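Local coordinates for folylpolyglutamate synthase protein FOLC (Mycobacterium tuberculosis, PDB 2VOS), which probably adds glutamate to dihydropteroate and, one residue at a time, to tetrahydrofolate chains, spending ATP to build folylpolyglutamates, at residues S400-H405 against I440-S445. Numbering follows the deposited sequence.
Sequences SVVVTH and IDVATS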
loop_
_atom_site.group_PDB
_atom_site.type_symbol
_atom_site.label_atom_id
_atom_site.label_comp_id
_atom_site.label_asym_id
_atom_site.label_seq_id
_atom_site.Cartn_x
_atom_site.Cartn_y
_atom_site.Cartn_z
ATOM N N SER A 400 15.444 -17.984 -12.226
ATOM C CA SER A 400 16.599 -17.122 -12.013
ATOM C C SER A 400 16.175 -15.720 -11.727
ATOM O O SER A 400 14.991 -15.373 -11.853
ATOM C CB SER A 400 17.625 -17.194 -13.174
ATOM O OG SER A 400 17.107 -16.596 -14.327
ATOM N N VAL A 401 17.136 -14.879 -11.381
ATOM C CA VAL A 401 16.826 -13.510 -11.065
ATOM C C VAL A 401 17.829 -12.579 -11.755
ATOM O O VAL A 401 19.017 -12.926 -11.902
ATOM C CB VAL A 401 16.753 -13.366 -9.534
ATOM C CG1 VAL A 401 18.148 -13.709 -8.871
ATOM C CG2 VAL A 401 16.216 -12.014 -9.136
ATOM N N VAL A 402 17.347 -11.430 -12.232
ATOM C CA VAL A 402 18.218 -10.357 -12.731
ATOM C C VAL A 402 18.121 -9.246 -11.705
ATOM O O VAL A 402 17.033 -8.711 -11.486
ATOM C CB VAL A 402 17.678 -9.794 -14.081
ATOM C CG1 VAL A 402 18.688 -8.779 -14.682
ATOM C CG2 VAL A 402 17.403 -10.959 -15.062
ATOM N N VAL A 403 19.234 -8.907 -11.066
ATOM C CA VAL A 403 19.254 -7.856 -10.053
ATOM C C VAL A 403 19.725 -6.566 -10.673
ATOM O O VAL A 403 20.581 -6.559 -11.561
ATOM C CB VAL A 403 20.148 -8.227 -8.848
ATOM C CG1 VAL A 403 19.627 -9.479 -8.146
ATOM C CG2 VAL A 403 21.537 -8.485 -9.286
ATOM N N THR A 404 19.131 -5.457 -10.241
ATOM C CA THR A 404 19.419 -4.179 -10.832
ATOM C C THR A 404 19.188 -3.079 -9.791
ATOM O O THR A 404 19.163 -3.347 -8.587
ATOM C CB THR A 404 18.596 -3.985 -12.173
ATOM O OG1 THR A 404 19.016 -2.786 -12.828
ATOM C CG2 THR A 404 17.107 -3.906 -11.925
ATOM N N HIS A 405 19.067 -1.839 -10.259
ATOM C CA HIS A 405 18.945 -0.642 -9.405
ATOM C C HIS A 405 17.749 0.103 -9.976
ATOM O O HIS A 405 17.745 0.386 -11.174
ATOM C CB HIS A 405 20.202 0.225 -9.574
ATOM C CG HIS A 405 20.285 1.384 -8.631
ATOM N ND1 HIS A 405 19.410 2.452 -8.679
ATOM C CD2 HIS A 405 21.152 1.649 -7.619
ATOM C CE1 HIS A 405 19.720 3.316 -7.727
ATOM N NE2 HIS A 405 20.785 2.860 -7.079
ATOM N N ILE A 440 15.036 -5.807 -17.769
ATOM C CA ILE A 440 13.912 -6.428 -18.472
ATOM C C ILE A 440 14.354 -7.082 -19.798
ATOM O O ILE A 440 13.801 -8.120 -20.232
ATOM C CB ILE A 440 12.712 -5.472 -18.647
ATOM C CG1 ILE A 440 12.105 -5.163 -17.268
ATOM C CG2 ILE A 440 11.629 -6.118 -19.524
ATOM C CD1 ILE A 440 11.326 -3.881 -17.198
ATOM N N ASP A 441 15.330 -6.467 -20.462
ATOM C CA ASP A 441 15.777 -7.032 -21.718
ATOM C C ASP A 441 16.501 -8.340 -21.396
ATOM O O ASP A 441 16.365 -9.319 -22.119
ATOM C CB ASP A 441 16.711 -6.055 -22.501
ATOM C CG ASP A 441 15.940 -4.895 -23.213
ATOM O OD1 ASP A 441 14.673 -4.865 -23.239
ATOM O OD2 ASP A 441 16.613 -3.987 -23.738
ATOM N N VAL A 442 17.312 -8.342 -20.338
ATOM C CA VAL A 442 17.977 -9.574 -19.934
ATOM C C VAL A 442 16.934 -10.661 -19.630
ATOM O O VAL A 442 17.040 -11.788 -20.164
ATOM C CB VAL A 442 18.980 -9.364 -18.771
ATOM C CG1 VAL A 442 19.582 -10.696 -18.306
ATOM C CG2 VAL A 442 20.135 -8.441 -19.224
ATOM N N ALA A 443 15.911 -10.339 -18.814
ATOM C CA ALA A 443 14.902 -11.324 -18.436
ATOM C C ALA A 443 14.253 -11.840 -19.693
ATOM O O ALA A 443 13.902 -13.021 -19.804
ATOM C CB ALA A 443 13.825 -10.724 -17.485
ATOM N N THR A 444 14.066 -10.955 -20.656
ATOM C CA THR A 444 13.332 -11.333 -21.833
ATOM C C THR A 444 14.132 -12.363 -22.618
ATOM O O THR A 444 13.567 -13.314 -23.130
ATOM C CB THR A 444 13.014 -10.117 -22.743
ATOM O OG1 THR A 444 12.186 -9.207 -22.003
ATOM C CG2 THR A 444 12.316 -10.589 -24.082
ATOM N N SER A 445 15.436 -12.177 -22.718
ATOM C CA SER A 445 16.203 -13.138 -23.469
ATOM C C SER A 445 16.247 -14.481 -22.695
ATOM O O SER A 445 16.244 -15.534 -23.298
ATOM C CB SER A 445 17.583 -12.591 -23.873
ATOM O OG SER A 445 18.411 -12.448 -22.740
#
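Val-402, in the strand 400-403, sets both of its methyls against the 440-445 part of helix 436-451 and supplies all that 400-405 gives to this contact, an example of how a branched residue helps couple a sheet to the helix that covers it. Both branches reach Val-442, and CG2 also reaches Ala-443. CG2 lies 3.9 Å from CG1 of Val-442 and comes within 4.3 Å of CB of Ala-443 and 4.1 Å of its backbone N. CG1, anti to the backbone N of Val-402 (chi1 -173°), is 4.1 Å from CB of Val-442. The two valines meet at a slant; with CG1 of Val-442 anti to its backbone N (chi1 176°), that methyl is turned to the strand and has both branches of Val-402 as neighbours. CA of Val-402 and CA of the small Ala-443 are 6.7 Å apart, the nearest such pair of the two segments, and Ala-443 also touches Val-376 and Val-378 of the adjoining strand 374-379. Farther along the helix, Ser-400 touches Leu-446 and Thr-404 touches Leu-436. Val-403 instead packs on helix 414-425, so successive strand residues serve helices on opposite faces of the sheet. The arrangement is a helix packed on the parallel core of an alpha/beta sheet, in the glutamate ligase domain of the Mur ligase family, away from the nucleotide and metal sites.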